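Local coordinates for protein UDP-N-acetylglucosamine 4-epimerase (Bacillus cereus, PDB 3M2P) that probably interconverts UDP-N-acetylglucosamine and its C4 epimer as a nucleotide-binding member of the NAD(P)-dependent epimerase/dehydratase family, at residues A[66-71]-A[91-96]; A[162-167]-A[284-289]; A[199-204]-A[278-283]. All coordinates share one frame; numbering follows the deposited sequence.

Following the chain from the N terminus, contact 1 comes first and closes a short loop between strand 65-68 and helix 83-98. The chain then runs on through strand 103-109 and helix 132-150 to strand 154-164, where contact 2 opens. Contact 3 opens soon after, at the end of strand 197-201, and closes at 278-283. Contact 2 closes directly behind it, on helix 282-293, so the loop of contact 3 lies within that of contact 2. These two touch, through Glu-288 and Tyr-280 among others, and together tie the C-terminal helix to two neighbouring strands. Contact 1 reaches the same sheet, with its centre about 27 Å from that of contact 2.

Contact 1 (A[66-71]-A[91-96]); sequences VVHLAA and NLYDAC
Leu-92 reaches from the helix over one face of the His-68 ring. Leu-92 CD2 lies 3.6 Å from the centroid of the His-68 ring, 22° off the normal, which makes a CH-pi contact. The methyl is displaced toward the CG and ND1 rim, with Leu-92 CD2 3.4 Å from His-68 CG. CG is anti to the backbone N in both residues, and the two side chains cross obliquely. Tyr-93 comes from another side. Its hydroxyl lies at the edge of the imidazole, with Tyr-93 OH 3.9 Å from His-68 CD2, and the two side chains cross at about a right angle. Strand 65-68, helix 83-98 and strand 103-109 form a beta-alpha-beta unit of the Rossmann-type fold, and here the axes of 66-68 and 91-96 run almost antiparallel (173°). The rotation of the His-68 ring is fixed from both nitrogens: ND1 is hydrogen-bonded to Thr-8 OG1 and NE2 to Thr-89 OG1. Further back along the strand, Val-66 meets Leu-92 tip to tip, CG1 to CD2 at 4.0 Å. The other branch, Val-66 CG2, packs 3.6 Å from Cys-96 SG, one helical turn on from Leu-92.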
# COMPACT_ATOMS: atom_id res chain seq x y z
N VAL A 66 17.10 11.86 9.88
CA VAL A 66 17.29 10.92 8.77
C VAL A 66 16.36 11.26 7.61
O VAL A 66 15.17 11.46 7.80
CB VAL A 66 17.04 9.45 9.23
CG1 VAL A 66 17.08 8.49 8.05
CG2 VAL A 66 18.05 9.04 10.28
N VAL A 67 16.92 11.35 6.40
CA VAL A 67 16.11 11.39 5.18
C VAL A 67 16.17 10.00 4.54
O VAL A 67 17.24 9.51 4.21
CB VAL A 67 16.63 12.46 4.17
CG1 VAL A 67 15.68 12.59 2.97
CG2 VAL A 67 16.81 13.81 4.84
N HIS A 68 15.01 9.36 4.39
CA HIS A 68 14.97 8.00 3.86
C HIS A 68 14.59 7.98 2.38
O HIS A 68 13.41 7.98 2.02
CB HIS A 68 13.99 7.16 4.69
CG HIS A 68 13.89 5.73 4.25
ND1 HIS A 68 14.95 5.06 3.67
CD2 HIS A 68 12.88 4.85 4.34
CE1 HIS A 68 14.58 3.82 3.41
NE2 HIS A 68 13.33 3.66 3.80
N LEU A 69 15.61 7.96 1.53
CA LEU A 69 15.40 8.08 0.09
C LEU A 69 15.58 6.76 -0.65
O LEU A 69 15.06 6.59 -1.75
CB LEU A 69 16.35 9.12 -0.50
CG LEU A 69 16.30 10.54 0.06
CD1 LEU A 69 17.37 11.36 -0.61
CD2 LEU A 69 14.93 11.18 -0.16
N ALA A 70 16.32 5.83 -0.05
CA ALA A 70 16.70 4.57 -0.68
C ALA A 70 15.52 3.67 -1.07
O ALA A 70 14.66 3.37 -0.24
CB ALA A 70 17.65 3.80 0.23
N ALA A 71 15.50 3.24 -2.33
CA ALA A 71 14.47 2.30 -2.81
C ALA A 71 14.86 1.58 -4.11
O ALA A 71 15.89 1.89 -4.72
CB ALA A 71 13.11 3.01 -2.97
N ASN A 91 13.85 -1.61 9.43
CA ASN A 91 15.15 -1.66 10.09
C ASN A 91 15.56 -0.27 10.49
O ASN A 91 15.94 -0.01 11.64
CB ASN A 91 16.22 -2.21 9.15
CG ASN A 91 16.17 -3.72 9.02
OD1 ASN A 91 16.75 -4.27 8.09
ND2 ASN A 91 15.46 -4.38 9.93
N LEU A 92 15.50 0.63 9.52
CA LEU A 92 15.87 2.02 9.69
C LEU A 92 15.12 2.67 10.84
O LEU A 92 15.72 3.34 11.68
CB LEU A 92 15.63 2.78 8.39
CG LEU A 92 16.19 4.19 8.33
CD1 LEU A 92 17.71 4.14 8.26
CD2 LEU A 92 15.59 4.89 7.13
N TYR A 93 13.80 2.49 10.89
CA TYR A 93 13.02 3.10 11.95
C TYR A 93 13.34 2.46 13.31
O TYR A 93 13.40 3.17 14.33
CB TYR A 93 11.52 3.07 11.64
CG TYR A 93 11.15 3.81 10.37
CD1 TYR A 93 12.05 4.68 9.75
CD2 TYR A 93 9.90 3.66 9.78
CE1 TYR A 93 11.72 5.35 8.58
CE2 TYR A 93 9.57 4.32 8.62
CZ TYR A 93 10.48 5.16 8.02
OH TYR A 93 10.13 5.83 6.87
N ASP A 94 13.57 1.15 13.33
CA ASP A 94 14.04 0.44 14.53
C ASP A 94 15.35 1.05 15.02
O ASP A 94 15.55 1.27 16.21
CB ASP A 94 14.28 -1.04 14.23
CG ASP A 94 13.05 -1.90 14.48
OD1 ASP A 94 12.06 -1.41 15.06
OD2 ASP A 94 13.08 -3.09 14.09
N ALA A 95 16.24 1.30 14.07
CA ALA A 95 17.57 1.81 14.36
C ALA A 95 17.45 3.24 14.85
O ALA A 95 18.14 3.66 15.78
CB ALA A 95 18.43 1.75 13.11
N CYS A 96 16.59 4.00 14.18
CA CYS A 96 16.32 5.38 14.55
C CYS A 96 15.86 5.46 16.00
O CYS A 96 16.39 6.24 16.77
CB CYS A 96 15.30 6.00 13.61
SG CYS A 96 16.08 6.62 12.11

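Contact 2 (A[162-167]-A[284-289]); sequences HLYGFN and TAVEEI
The Tyr-164 ring presents its edge to helix 282-293. Two methyl groups lie near the ring plane there: Ala-285 CB toward the hydroxyl end and Ile-289 CD1 toward the backbone end. Ala-285 CB is 3.7 Å from Tyr-164 CE2, and it also lies beside the hydroxyl oxygen. Ile-289 CD1 is 3.9 Å from Tyr-164 CD2. Val-286 CG2 approaches CE2 obliquely and more loosely. The Phe-166 ring has Asn-167 CB over the centre of one face, 3.9 Å above the plane. Phe-166 meets the helix mainly through CB, 3.7 Å from Ile-289 CG2.

The torsions set this up. In Tyr-164, CB leaves the backbone toward the helix. CG then sits between the backbone N and the carbonyl carbon (chi1 65°), the crowded position, which brings the ring edge up to Ala-285 and Ile-289. Strand 154-164 belongs to the central sheet of the Rossmann-type fold, and helix 282-293 is the last helix of the chain. The axes of strand 162-164 and helix 284-289 lie 32° apart, roughly parallel.

Ile-289 buries the most surface here, and its two branches part. CG1 is anti to the carbonyl carbon, and the chain extends from it to CD1 (chi2 179°). Ile-289 CD1 lies against the backbone of Gly-165, 3.4 Å from Gly-165 O, as well as the Tyr-164 edge. CG2 turns instead to Phe-166. Gly-165 is also close to Phe-13, a residue of the UDP site. Around the contact, Phe-282 meets the Tyr-164 ring edge-to-face, and Phe-178 of helix 173-182 touches both Val-286 and Ile-289.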
# COMPACT_ATOMS: atom_id res chain seq x y z
N HIS A 162 6.03 13.71 -10.11
CA HIS A 162 7.03 13.10 -10.97
C HIS A 162 8.32 13.89 -10.99
O HIS A 162 8.34 15.04 -11.40
CB HIS A 162 6.46 12.88 -12.37
CG HIS A 162 5.19 12.10 -12.37
ND1 HIS A 162 5.14 10.75 -12.11
CD2 HIS A 162 3.90 12.49 -12.55
CE1 HIS A 162 3.89 10.34 -12.15
NE2 HIS A 162 3.11 11.38 -12.41
N LEU A 163 9.41 13.27 -10.56
CA LEU A 163 10.66 13.99 -10.47
C LEU A 163 11.36 14.10 -11.83
O LEU A 163 11.40 13.13 -12.60
CB LEU A 163 11.60 13.36 -9.42
CG LEU A 163 11.09 13.21 -7.98
CD1 LEU A 163 9.89 12.27 -7.99
CD2 LEU A 163 12.16 12.66 -7.02
N TYR A 164 11.90 15.28 -12.13
CA TYR A 164 12.82 15.43 -13.24
C TYR A 164 14.01 16.26 -12.80
O TYR A 164 13.91 17.05 -11.86
CB TYR A 164 12.14 16.08 -14.44
CG TYR A 164 11.68 17.50 -14.20
CD1 TYR A 164 10.40 17.76 -13.75
CD2 TYR A 164 12.53 18.56 -14.44
CE1 TYR A 164 9.98 19.05 -13.52
CE2 TYR A 164 12.12 19.86 -14.22
CZ TYR A 164 10.84 20.10 -13.76
OH TYR A 164 10.42 21.39 -13.55
N GLY A 165 15.14 16.07 -13.47
CA GLY A 165 16.35 16.81 -13.12
C GLY A 165 17.41 16.91 -14.21
O GLY A 165 17.13 16.75 -15.40
N PHE A 166 18.64 17.16 -13.79
CA PHE A 166 19.74 17.33 -14.74
C PHE A 166 20.68 16.13 -14.74
O PHE A 166 21.39 15.89 -13.76
CB PHE A 166 20.49 18.63 -14.44
CG PHE A 166 21.95 18.58 -14.80
CD1 PHE A 166 22.36 18.62 -16.12
CD2 PHE A 166 22.91 18.50 -13.81
CE1 PHE A 166 23.70 18.57 -16.45
CE2 PHE A 166 24.26 18.46 -14.13
CZ PHE A 166 24.66 18.49 -15.44
N ASN A 167 20.67 15.39 -15.84
CA ASN A 167 21.57 14.27 -16.05
C ASN A 167 21.09 12.96 -15.41
O ASN A 167 21.52 12.61 -14.32
CB ASN A 167 22.98 14.65 -15.58
CG ASN A 167 24.04 13.68 -16.06
OD1 ASN A 167 24.79 13.12 -15.25
ND2 ASN A 167 24.11 13.47 -17.37
N THR A 284 11.25 27.36 -16.17
CA THR A 284 12.37 27.93 -15.43
C THR A 284 13.38 26.85 -15.09
O THR A 284 14.59 27.06 -15.19
CB THR A 284 11.87 28.57 -14.12
OG1 THR A 284 11.37 29.88 -14.39
CG2 THR A 284 12.98 28.66 -13.11
N ALA A 285 12.87 25.68 -14.71
CA ALA A 285 13.70 24.54 -14.33
C ALA A 285 14.53 24.02 -15.49
O ALA A 285 15.71 23.71 -15.35
CB ALA A 285 12.81 23.43 -13.80
N VAL A 286 13.89 23.91 -16.65
CA VAL A 286 14.54 23.38 -17.83
C VAL A 286 15.50 24.41 -18.44
O VAL A 286 16.54 24.04 -18.98
CB VAL A 286 13.49 22.90 -18.84
CG1 VAL A 286 14.16 22.34 -20.07
CG2 VAL A 286 12.59 21.85 -18.20
N GLU A 287 15.13 25.69 -18.35
CA GLU A 287 16.04 26.77 -18.74
C GLU A 287 17.39 26.56 -18.06
O GLU A 287 18.44 26.80 -18.65
CB GLU A 287 15.48 28.15 -18.33
CG GLU A 287 14.54 28.85 -19.34
CD GLU A 287 14.05 30.25 -18.87
OE1 GLU A 287 14.80 30.95 -18.14
OE2 GLU A 287 12.92 30.64 -19.22
N GLU A 288 17.34 26.09 -16.81
CA GLU A 288 18.52 25.92 -15.97
C GLU A 288 19.22 24.60 -16.26
O GLU A 288 20.45 24.54 -16.36
CB GLU A 288 18.12 26.00 -14.49
CG GLU A 288 19.26 25.79 -13.50
CD GLU A 288 18.84 26.02 -12.05
OE1 GLU A 288 18.57 27.18 -11.67
OE2 GLU A 288 18.78 25.02 -11.29
N ILE A 289 18.44 23.53 -16.38
CA ILE A 289 18.98 22.23 -16.72
C ILE A 289 19.74 22.33 -18.03
O ILE A 289 20.86 21.84 -18.14
CB ILE A 289 17.87 21.16 -16.82
CG1 ILE A 289 17.16 21.02 -15.47
CG2 ILE A 289 18.45 19.82 -17.30
CD1 ILE A 289 16.04 20.02 -15.47

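Contact 3 (A[199-204]-A[278-283]); sequences FLYAKD and TDYNFA
Strand 197-201 passes into helix 202-212 at Tyr-201, the N-cap position, and the loop 278-281 runs past this turn into helix 282-293, with the CA atoms of Asp-204 and Thr-278 5.5 Å apart. The Asp-204 carboxylate grips two successive backbone N-H groups of that loop. Asp-279 N donates to Asp-204 OD1 at 2.8 Å, from above the carboxylate plane. Tyr-280 N donates to Asp-204 OD2 at 3.1 Å, on the syn lone pair. A water also donates to Asp-204 OD1 and to Asp-279 OD2; it probably eases the repulsion between the two acids, since Asp-204 OD1 and Asp-279 OD2 are 4.4 Å apart.

Tyr-201 points its edge at the face of Tyr-280 in a T-shaped pair, with planes at 80° and ring centroids 4.8 Å apart. Tyr-201 CE2 stands over the centre of the Tyr-280 ring. Both hydroxyls are bonded to Glu-288, which holds the two rings at their far ends. Lys-203 lays CE 3.4 Å from Tyr-280 OH, and a second water links its NZ to that hydroxyl. The arrangement is a strand-to-helix junction of the Rossmann-type sheet, docked on the loop leading into the C-terminal helix.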
# COMPACT_ATOMS: atom_id res chain seq x y z
N PHE A 199 5.00 17.55 -12.80
CA PHE A 199 6.46 17.38 -12.79
C PHE A 199 7.16 18.29 -11.77
O PHE A 199 7.14 19.51 -11.90
CB PHE A 199 7.02 17.65 -14.17
CG PHE A 199 6.60 16.65 -15.20
CD1 PHE A 199 5.43 16.83 -15.92
CD2 PHE A 199 7.39 15.54 -15.46
CE1 PHE A 199 5.05 15.92 -16.87
CE2 PHE A 199 7.01 14.62 -16.42
CZ PHE A 199 5.83 14.81 -17.12
N LEU A 200 7.80 17.68 -10.78
CA LEU A 200 8.47 18.42 -9.72
C LEU A 200 9.97 18.38 -9.91
O LEU A 200 10.57 17.32 -9.90
CB LEU A 200 8.12 17.82 -8.36
CG LEU A 200 8.93 18.32 -7.16
CD1 LEU A 200 8.57 19.76 -6.85
CD2 LEU A 200 8.68 17.44 -5.97
N TYR A 201 10.57 19.55 -10.07
CA TYR A 201 12.01 19.66 -10.25
C TYR A 201 12.72 19.08 -9.03
O TYR A 201 12.32 19.33 -7.90
CB TYR A 201 12.38 21.13 -10.47
CG TYR A 201 13.83 21.41 -10.83
CD1 TYR A 201 14.64 20.44 -11.40
CD2 TYR A 201 14.37 22.68 -10.63
CE1 TYR A 201 15.95 20.73 -11.73
CE2 TYR A 201 15.68 22.97 -10.96
CZ TYR A 201 16.47 21.99 -11.51
OH TYR A 201 17.78 22.29 -11.82
N ALA A 202 13.76 18.29 -9.27
CA ALA A 202 14.52 17.67 -8.19
C ALA A 202 14.99 18.70 -7.16
O ALA A 202 14.97 18.43 -5.96
CB ALA A 202 15.70 16.89 -8.74
N LYS A 203 15.40 19.88 -7.62
CA LYS A 203 15.90 20.93 -6.73
C LYS A 203 14.82 21.38 -5.75
O LYS A 203 15.09 21.63 -4.58
CB LYS A 203 16.41 22.10 -7.56
CG LYS A 203 17.70 22.72 -7.10
CD LYS A 203 18.67 22.79 -8.27
CE LYS A 203 19.22 24.21 -8.51
NZ LYS A 203 19.67 24.92 -7.26
N ASP A 204 13.58 21.46 -6.23
CA ASP A 204 12.43 21.79 -5.40
C ASP A 204 12.00 20.65 -4.47
O ASP A 204 11.37 20.88 -3.45
CB ASP A 204 11.24 22.16 -6.28
CG ASP A 204 11.38 23.55 -6.90
OD1 ASP A 204 11.99 24.45 -6.27
OD2 ASP A 204 10.86 23.73 -8.03
N THR A 278 7.39 25.83 -4.39
CA THR A 278 8.48 25.56 -5.31
C THR A 278 9.17 26.84 -5.75
O THR A 278 8.51 27.85 -6.01
CB THR A 278 7.96 24.88 -6.59
OG1 THR A 278 6.83 25.62 -7.10
CG2 THR A 278 7.55 23.46 -6.29
N ASP A 279 10.50 26.79 -5.86
CA ASP A 279 11.25 27.88 -6.47
C ASP A 279 10.97 27.93 -7.98
O ASP A 279 10.78 29.00 -8.54
CB ASP A 279 12.75 27.73 -6.21
CG ASP A 279 13.15 28.01 -4.76
OD1 ASP A 279 12.31 28.51 -3.97
OD2 ASP A 279 14.32 27.74 -4.41
N TYR A 280 10.93 26.76 -8.62
CA TYR A 280 10.87 26.69 -10.09
C TYR A 280 9.50 26.30 -10.64
O TYR A 280 8.62 25.83 -9.91
CB TYR A 280 11.91 25.71 -10.63
CG TYR A 280 13.34 26.04 -10.26
CD1 TYR A 280 13.80 25.89 -8.96
CD2 TYR A 280 14.25 26.49 -11.22
CE1 TYR A 280 15.12 26.20 -8.61
CE2 TYR A 280 15.57 26.79 -10.89
CZ TYR A 280 15.99 26.65 -9.58
OH TYR A 280 17.30 26.95 -9.25
N ASN A 281 9.31 26.54 -11.93
CA ASN A 281 8.20 25.99 -12.69
C ASN A 281 8.83 25.32 -13.90
O ASN A 281 10.02 25.53 -14.16
CB ASN A 281 7.20 27.07 -13.09
CG ASN A 281 7.79 28.10 -14.04
OD1 ASN A 281 8.93 27.98 -14.49
ND2 ASN A 281 6.99 29.11 -14.37
N PHE A 282 8.07 24.50 -14.63
CA PHE A 282 8.72 23.64 -15.63
C PHE A 282 9.71 24.37 -16.54
O PHE A 282 10.82 23.89 -16.75
CB PHE A 282 7.72 22.83 -16.45
CG PHE A 282 8.36 21.69 -17.20
CD1 PHE A 282 8.49 21.74 -18.58
CD2 PHE A 282 8.84 20.59 -16.52
CE1 PHE A 282 9.08 20.69 -19.26
CE2 PHE A 282 9.44 19.53 -17.20
CZ PHE A 282 9.56 19.58 -18.57
N ALA A 283 9.30 25.54 -17.05
CA ALA A 283 10.11 26.30 -18.02
C ALA A 283 11.37 26.90 -17.41
O ALA A 283 12.43 26.94 -18.04
CB ALA A 283 9.27 27.39 -18.70
O HOH W 1 18.31 27.38 -6.20
O HOH W 2 14.31 25.02 -5.08